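Long-range contacts in outer membrane protein SusF (Bacteroides thetaiotaomicron, PDB 4FE9), which binds starch at the bacterial cell surface through carbohydrate-binding modules, ahead of starch transport into the periplasm for degradation: residues F31-D36 against V136-Q141; K330-L335 against F365-V370; L407-V412 against G452-K457. All coordinates share one frame; numbering follows the deposited sequence.

Contact 1 (F31-D36 against V136-Q141); sequences FTAGKD and VSITLQ. With EDO (1,2-ethanediol), chain D.
Val136 reaches across to Phe31, Thr32 and Ala33, and it is the most covered residue of this apolar contact. Its CB lies 4.0 Å from Ala33 N and 4.5 Å from Ala33 CB. From there CG1, set anti to the carbonyl carbon (chi1 -58°), meets the other strand: Val136 CG1 is 3.3 Å from Phe31 O, and it also touches Thr32 CA. The same methyl comes within 3.9 Å of Phe31 CB, while the phenyl ring turns away from residues 136-141 toward Leu54 and Ile117. Phe31 O is not left to the methyl alone, because Asn134 ND2 hydrogen-bonds to it. Further along, Ala33 CB sits 3.5 Å from Ser137 O and 4.2 Å from Ile138 CG2. Beyond Ala33 the chain leaves the strand, and Asp36 O, 4.3 Å from Ile138 CD1, is buried without a polar partner. The short strand segments run parallel, 16° apart, yet no backbone bond joins residues 31-36 to 136-141. In the mixed sheet of the N-terminal domain, Thr32 and Gly34 bond to strand 48-57, Val136 and Ile138 to strand 111-122, while helix 92-102 packs on Leu140.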
# COMPACT_ATOMS: atom_id res chain seq x y z
N PHE A 31 -23.31 -28.51 16.72
CA PHE A 31 -23.41 -28.42 15.26
C PHE A 31 -22.39 -29.32 14.59
O PHE A 31 -21.25 -29.45 15.07
CB PHE A 31 -23.13 -26.99 14.84
CG PHE A 31 -24.15 -26.02 15.31
CD1 PHE A 31 -25.32 -25.81 14.57
CD2 PHE A 31 -23.97 -25.33 16.51
CE1 PHE A 31 -26.34 -24.99 15.07
CE2 PHE A 31 -24.92 -24.43 16.95
CZ PHE A 31 -26.14 -24.28 16.25
N THR A 32 -22.74 -29.80 13.40
CA THR A 32 -21.78 -30.52 12.53
C THR A 32 -21.80 -29.94 11.12
O THR A 32 -22.83 -29.40 10.68
CB THR A 32 -22.14 -32.01 12.42
OG1 THR A 32 -23.48 -32.11 11.93
CG2 THR A 32 -22.05 -32.70 13.80
N ALA A 33 -20.70 -30.12 10.39
CA ALA A 33 -20.65 -29.66 8.98
C ALA A 33 -21.67 -30.41 8.13
O ALA A 33 -21.98 -31.57 8.42
CB ALA A 33 -19.20 -29.79 8.40
N GLY A 34 -22.36 -29.69 7.25
CA GLY A 34 -23.38 -30.29 6.40
C GLY A 34 -22.77 -31.23 5.37
O GLY A 34 -21.54 -31.30 5.21
N LYS A 35 -23.62 -31.88 4.59
CA LYS A 35 -23.13 -32.82 3.57
C LYS A 35 -22.39 -32.14 2.39
O LYS A 35 -21.56 -32.74 1.78
CB LYS A 35 -24.25 -33.72 3.07
CG LYS A 35 -25.20 -33.07 2.06
CD LYS A 35 -26.53 -33.88 1.99
CE LYS A 35 -27.09 -33.96 0.56
NZ LYS A 35 -26.79 -32.71 -0.22
N ASP A 36 -22.57 -30.83 2.21
CA ASP A 36 -21.82 -30.13 1.19
C ASP A 36 -20.60 -29.44 1.79
O ASP A 36 -20.54 -28.20 1.86
CB ASP A 36 -22.73 -29.13 0.43
CG ASP A 36 -23.91 -29.83 -0.28
OD1 ASP A 36 -23.65 -30.72 -1.10
OD2 ASP A 36 -25.09 -29.54 0.05
N VAL A 136 -18.18 -24.83 13.02
CA VAL A 136 -17.83 -25.91 12.10
C VAL A 136 -17.19 -25.31 10.82
O VAL A 136 -17.21 -24.08 10.64
CB VAL A 136 -19.06 -26.76 11.71
CG1 VAL A 136 -19.72 -27.37 13.00
CG2 VAL A 136 -20.08 -25.94 10.95
N SER A 137 -16.59 -26.18 9.99
CA SER A 137 -15.70 -25.77 8.85
C SER A 137 -16.23 -26.41 7.62
O SER A 137 -16.57 -27.60 7.65
CB SER A 137 -14.27 -26.31 9.01
OG SER A 137 -13.60 -25.68 10.05
N ILE A 138 -16.25 -25.66 6.52
CA ILE A 138 -16.30 -26.24 5.20
C ILE A 138 -15.29 -25.50 4.31
O ILE A 138 -14.60 -24.55 4.77
CB ILE A 138 -17.72 -26.11 4.58
CG1 ILE A 138 -18.05 -24.64 4.34
CG2 ILE A 138 -18.82 -26.76 5.51
CD1 ILE A 138 -19.18 -24.46 3.40
N THR A 139 -15.11 -26.01 3.10
CA THR A 139 -14.29 -25.31 2.12
C THR A 139 -15.00 -25.20 0.79
O THR A 139 -15.98 -25.92 0.53
CB THR A 139 -13.00 -26.03 1.89
OG1 THR A 139 -13.25 -27.27 1.20
CG2 THR A 139 -12.29 -26.28 3.24
N LEU A 140 -14.60 -24.19 0.02
CA LEU A 140 -15.19 -23.93 -1.27
C LEU A 140 -14.08 -23.44 -2.20
O LEU A 140 -13.22 -22.63 -1.80
CB LEU A 140 -16.30 -22.85 -1.16
CG LEU A 140 -17.01 -22.41 -2.45
CD1 LEU A 140 -18.52 -22.12 -2.24
CD2 LEU A 140 -16.33 -21.20 -3.08
N GLN A 141 -14.08 -23.93 -3.42
CA GLN A 141 -13.10 -23.50 -4.40
C GLN A 141 -13.81 -22.77 -5.52
O GLN A 141 -14.58 -23.38 -6.28
CB GLN A 141 -12.37 -24.72 -4.98
CG GLN A 141 -11.32 -24.34 -6.07
CD GLN A 141 -10.81 -25.56 -6.82
OE1 GLN A 141 -11.00 -26.67 -6.38
NE2 GLN A 141 -10.24 -25.34 -7.97
C1 EDO D . -10.32 -28.36 -10.09
O1 EDO D . -9.40 -27.32 -10.46
C2 EDO D . -11.71 -27.99 -10.57
O2 EDO D . -11.64 -27.43 -11.91

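Contact 2 (K330-L335 against F365-V370); sequences KDLAGL and FEKPNV
Phe365 begins the contact by offering one ring face to Leu335, whose CD2 lies 3.9 Å from the ring centroid and only 5° off its normal, a CH-pi contact over the middle of the face. The other branch of that leucine touches nearer the ring root, Leu335 CD1 to Phe365 CD1 at 3.8 Å. Ala333 CB approaches the ring obliquely, 3.8 Å from Phe365 CD2. An alanine in place of Phe365 would probably leave Leu335 CD2 without its aromatic partner and open a gap beside Ala333 and Leu335. Glu366 OE1 accepts a hydrogen bond from Lys419 N, and what the residue offers here is backbone: its carbonyl carbon C is 3.5 Å from Leu332 CD2. Lys367 then bends so that its CD meets Leu332 CD1 at 3.9 Å, the two side chains crossing at about a right angle. At Pro368 the chain makes an inverse gamma turn, leaving the helix behind. Phe301, Val344 and Val352 also pack around Phe365. Through Leu332 and Ala333 the short helix 327-333 is seated on the edge strand 360-366 of the antiparallel sheet of the second carbohydrate-binding module, away from its glycan pocket.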
# COMPACT_ATOMS: atom_id res chain seq x y z
N LYS A 330 9.47 2.83 13.93
CA LYS A 330 8.79 3.13 15.18
C LYS A 330 9.71 2.79 16.34
O LYS A 330 9.81 3.55 17.31
CB LYS A 330 7.50 2.32 15.30
CG LYS A 330 6.35 2.90 14.56
CD LYS A 330 5.17 1.98 14.63
CE LYS A 330 3.94 2.68 14.12
NZ LYS A 330 2.92 1.70 13.74
N ASP A 331 10.44 1.69 16.20
CA ASP A 331 11.41 1.23 17.18
C ASP A 331 12.62 2.13 17.20
O ASP A 331 13.10 2.52 18.27
CB ASP A 331 11.85 -0.20 16.88
CG ASP A 331 10.77 -1.23 17.22
OD1 ASP A 331 10.92 -2.40 16.83
OD2 ASP A 331 9.75 -0.84 17.83
N LEU A 332 13.19 2.39 16.02
CA LEU A 332 14.42 3.16 15.94
C LEU A 332 14.27 4.53 16.60
O LEU A 332 15.13 4.97 17.37
CB LEU A 332 14.90 3.29 14.49
CG LEU A 332 16.13 4.18 14.34
CD1 LEU A 332 17.37 3.47 14.88
CD2 LEU A 332 16.33 4.64 12.86
N ALA A 333 13.14 5.20 16.35
CA ALA A 333 13.00 6.60 16.75
C ALA A 333 11.97 6.79 17.84
O ALA A 333 11.68 7.91 18.26
CB ALA A 333 12.65 7.49 15.52
N GLY A 334 11.34 5.69 18.22
CA GLY A 334 10.31 5.74 19.26
C GLY A 334 9.11 6.53 18.84
O GLY A 334 8.60 7.33 19.62
N LEU A 335 8.62 6.29 17.61
CA LEU A 335 7.57 7.16 17.02
C LEU A 335 6.19 6.80 17.57
O LEU A 335 5.86 5.64 17.69
CB LEU A 335 7.56 7.02 15.48
CG LEU A 335 8.82 7.42 14.71
CD1 LEU A 335 8.66 7.02 13.24
CD2 LEU A 335 9.07 8.96 14.86
N PHE A 365 11.67 6.81 9.42
CA PHE A 365 12.89 7.31 10.07
C PHE A 365 13.98 6.29 10.01
O PHE A 365 13.75 5.12 10.33
CB PHE A 365 12.62 7.66 11.50
CG PHE A 365 11.93 8.95 11.68
CD1 PHE A 365 10.75 9.22 10.99
CD2 PHE A 365 12.43 9.90 12.56
CE1 PHE A 365 10.10 10.43 11.15
CE2 PHE A 365 11.79 11.11 12.74
CZ PHE A 365 10.62 11.39 12.02
N GLU A 366 15.17 6.72 9.63
CA GLU A 366 16.28 5.81 9.39
C GLU A 366 17.57 6.34 10.02
O GLU A 366 17.64 7.47 10.39
CB GLU A 366 16.48 5.62 7.91
CG GLU A 366 15.49 4.62 7.29
CD GLU A 366 15.46 4.70 5.77
OE1 GLU A 366 16.53 4.54 5.13
OE2 GLU A 366 14.35 4.86 5.22
N LYS A 367 18.60 5.50 10.10
CA LYS A 367 19.89 5.97 10.58
C LYS A 367 20.38 7.09 9.64
O LYS A 367 20.30 6.94 8.41
CB LYS A 367 20.92 4.84 10.60
CG LYS A 367 20.56 3.66 11.53
CD LYS A 367 20.78 4.01 12.98
CE LYS A 367 22.13 3.50 13.48
NZ LYS A 367 23.14 4.59 13.59
N PRO A 368 20.87 8.22 10.21
CA PRO A 368 21.43 9.32 9.40
C PRO A 368 22.79 8.98 8.84
O PRO A 368 23.77 9.56 9.27
CB PRO A 368 21.56 10.44 10.41
CG PRO A 368 21.91 9.73 11.68
CD PRO A 368 21.09 8.43 11.65
N ASN A 369 22.85 7.96 7.99
CA ASN A 369 24.12 7.51 7.40
C ASN A 369 24.47 8.31 6.15
O ASN A 369 23.80 8.20 5.11
CB ASN A 369 24.03 6.05 7.01
CG ASN A 369 23.97 5.14 8.21
OD1 ASN A 369 24.18 5.58 9.33
ND2 ASN A 369 23.48 3.93 8.00
N VAL A 370 25.47 9.19 6.28
CA VAL A 370 25.96 9.97 5.14
C VAL A 370 27.26 9.35 4.68
O VAL A 370 28.07 8.90 5.51
CB VAL A 370 26.19 11.42 5.54
CG1 VAL A 370 26.75 12.25 4.35
CG2 VAL A 370 24.95 12.02 6.03

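Contact 3 (L407-V412 against G452-K457); sequences LKDGAV and GKTGQK
Gly410 and Gly452 face each other as an antiparallel hydrogen-bonded pair, and their two backbone bonds hold the contact together. Gly452 N gives its hydrogen to Gly410 O over 2.9 Å, almost straight at 175°. In return Gly410 N binds Gly452 O at 3.1 Å. Asp409 CA lies 3.3 Å from that same Gly452 O, which therefore takes an N-H from Gly410 and a CA-H from Asp409, the residue just before the strand. Val412 CG2 packs near Gly452 N and CA; a CB at Gly452 would come very close to this methyl, so glycine fits the site.

Beyond the pair, Asp409 turns its carboxylate toward residues 453-454. Asp409 OD1 accepts a weak bond from Thr454 N at 3.4 Å and lies against CA and CB of Lys453. The ammonium of Lys453 does not close a salt bridge, since its NZ stays 6.4 Å from Asp409 OD1; the opposite charges may still attract weakly. Thr454 places CG2 anti to its backbone N, and this methyl lies 3.6 Å from Leu407 C. Lys408 O is buried by the contact and has no partner in the model.

Within residues 452-457, Lys453 N is held by Gln456 OE1 at 2.6 Å, and Lys453 O accepts from Gln456 N, so both polar backbone atoms of Lys453 are answered by one residue. Gly455, with its positive phi, and Gln456 make further backbone bonds to Phe406. The bond from Gln456 N to Lys453 O closes a type II beta turn over residues 453-456, with glycine at its third position, directly after a short antiparallel pairing in the sheet of the third carbohydrate-binding module.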
# COMPACT_ATOMS: atom_id res chain seq x y z
N LEU A 407 41.59 9.86 0.78
CA LEU A 407 42.72 8.98 0.49
C LEU A 407 43.51 9.42 -0.74
O LEU A 407 44.56 8.83 -1.05
CB LEU A 407 42.24 7.55 0.29
CG LEU A 407 41.88 6.74 1.54
CD1 LEU A 407 41.33 7.64 2.65
CD2 LEU A 407 40.87 5.61 1.19
N LYS A 408 42.94 10.34 -1.51
CA LYS A 408 43.48 10.73 -2.82
C LYS A 408 42.89 12.06 -3.23
O LYS A 408 41.83 12.47 -2.72
CB LYS A 408 43.15 9.70 -3.87
CG LYS A 408 44.14 8.56 -3.95
CD LYS A 408 43.59 7.41 -4.78
CE LYS A 408 42.39 7.86 -5.61
NZ LYS A 408 42.77 8.23 -6.99
N ASP A 409 43.58 12.76 -4.12
CA ASP A 409 42.96 13.87 -4.82
C ASP A 409 41.89 13.32 -5.75
O ASP A 409 42.02 12.21 -6.25
CB ASP A 409 44.01 14.66 -5.61
CG ASP A 409 45.26 14.94 -4.78
OD1 ASP A 409 45.21 15.86 -3.91
OD2 ASP A 409 46.23 14.15 -4.89
N GLY A 410 40.79 14.04 -5.89
CA GLY A 410 39.74 13.65 -6.81
C GLY A 410 38.48 14.46 -6.60
O GLY A 410 38.44 15.38 -5.76
N ALA A 411 37.47 14.18 -7.42
CA ALA A 411 36.16 14.82 -7.27
C ALA A 411 35.45 14.23 -6.05
O ALA A 411 35.48 13.04 -5.84
CB ALA A 411 35.32 14.62 -8.52
N VAL A 412 34.96 15.11 -5.19
CA VAL A 412 34.17 14.71 -4.03
C VAL A 412 32.72 14.39 -4.45
O VAL A 412 32.11 15.15 -5.17
CB VAL A 412 34.13 15.83 -3.00
CG1 VAL A 412 33.28 15.41 -1.77
CG2 VAL A 412 35.56 16.21 -2.56
N GLY A 452 38.69 17.74 -4.09
CA GLY A 452 39.36 17.71 -2.80
C GLY A 452 40.75 17.14 -2.93
O GLY A 452 41.05 16.46 -3.91
N LYS A 453 41.57 17.33 -1.89
CA LYS A 453 42.95 16.77 -1.87
C LYS A 453 43.14 15.78 -0.73
O LYS A 453 42.54 15.93 0.33
CB LYS A 453 44.00 17.89 -1.76
CG LYS A 453 43.81 19.03 -2.76
CD LYS A 453 43.36 20.30 -2.05
CE LYS A 453 44.55 21.21 -1.74
NZ LYS A 453 44.83 22.14 -2.87
N THR A 454 44.07 14.86 -0.92
CA THR A 454 44.40 13.87 0.10
C THR A 454 44.38 14.45 1.50
O THR A 454 44.76 15.61 1.72
CB THR A 454 45.75 13.23 -0.15
OG1 THR A 454 45.94 13.10 -1.56
CG2 THR A 454 45.84 11.84 0.50
N GLY A 455 43.82 13.68 2.43
CA GLY A 455 43.85 14.02 3.85
C GLY A 455 42.93 15.15 4.23
O GLY A 455 42.80 15.48 5.40
N GLN A 456 42.28 15.77 3.25
CA GLN A 456 41.16 16.66 3.53
C GLN A 456 39.92 15.85 3.96
O GLN A 456 39.88 14.63 3.80
CB GLN A 456 40.82 17.51 2.30
CG GLN A 456 41.75 18.67 2.05
CD GLN A 456 41.26 19.57 0.91
OE1 GLN A 456 40.83 19.08 -0.14
NE2 GLN A 456 41.27 20.88 1.14
N LYS A 457 38.91 16.54 4.47
CA LYS A 457 37.62 15.92 4.77
C LYS A 457 36.47 16.92 4.65
O LYS A 457 36.70 18.13 4.63
CB LYS A 457 37.65 15.26 6.17
CG LYS A 457 38.30 16.08 7.25
CD LYS A 457 38.22 15.38 8.63
CE LYS A 457 38.86 14.02 8.60
NZ LYS A 457 39.48 13.68 9.90

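The three contacts follow one another along the chain, each closing before the next opens, and none touches another. Contact 1 belongs to the N-terminal domain, whose mixed sheet includes strands 27-33 and 128-141. Contact 2 is on the outermost strand 360-366 of the second carbohydrate-binding module's sheet, and its later segment runs on into the third module, where contact 3 joins strands 410-415 and 451-452. The centres of contacts 1 and 2 are about 49 Å apart. Contacts 1 and 3, with centres about 73 Å apart, lie on opposite sides of the chain's centre. For contacts 2 and 3 the centres are about 30 Å apart and the nearest atoms about 9 Å. This spread is consistent with an elongated chain of successive beta domains.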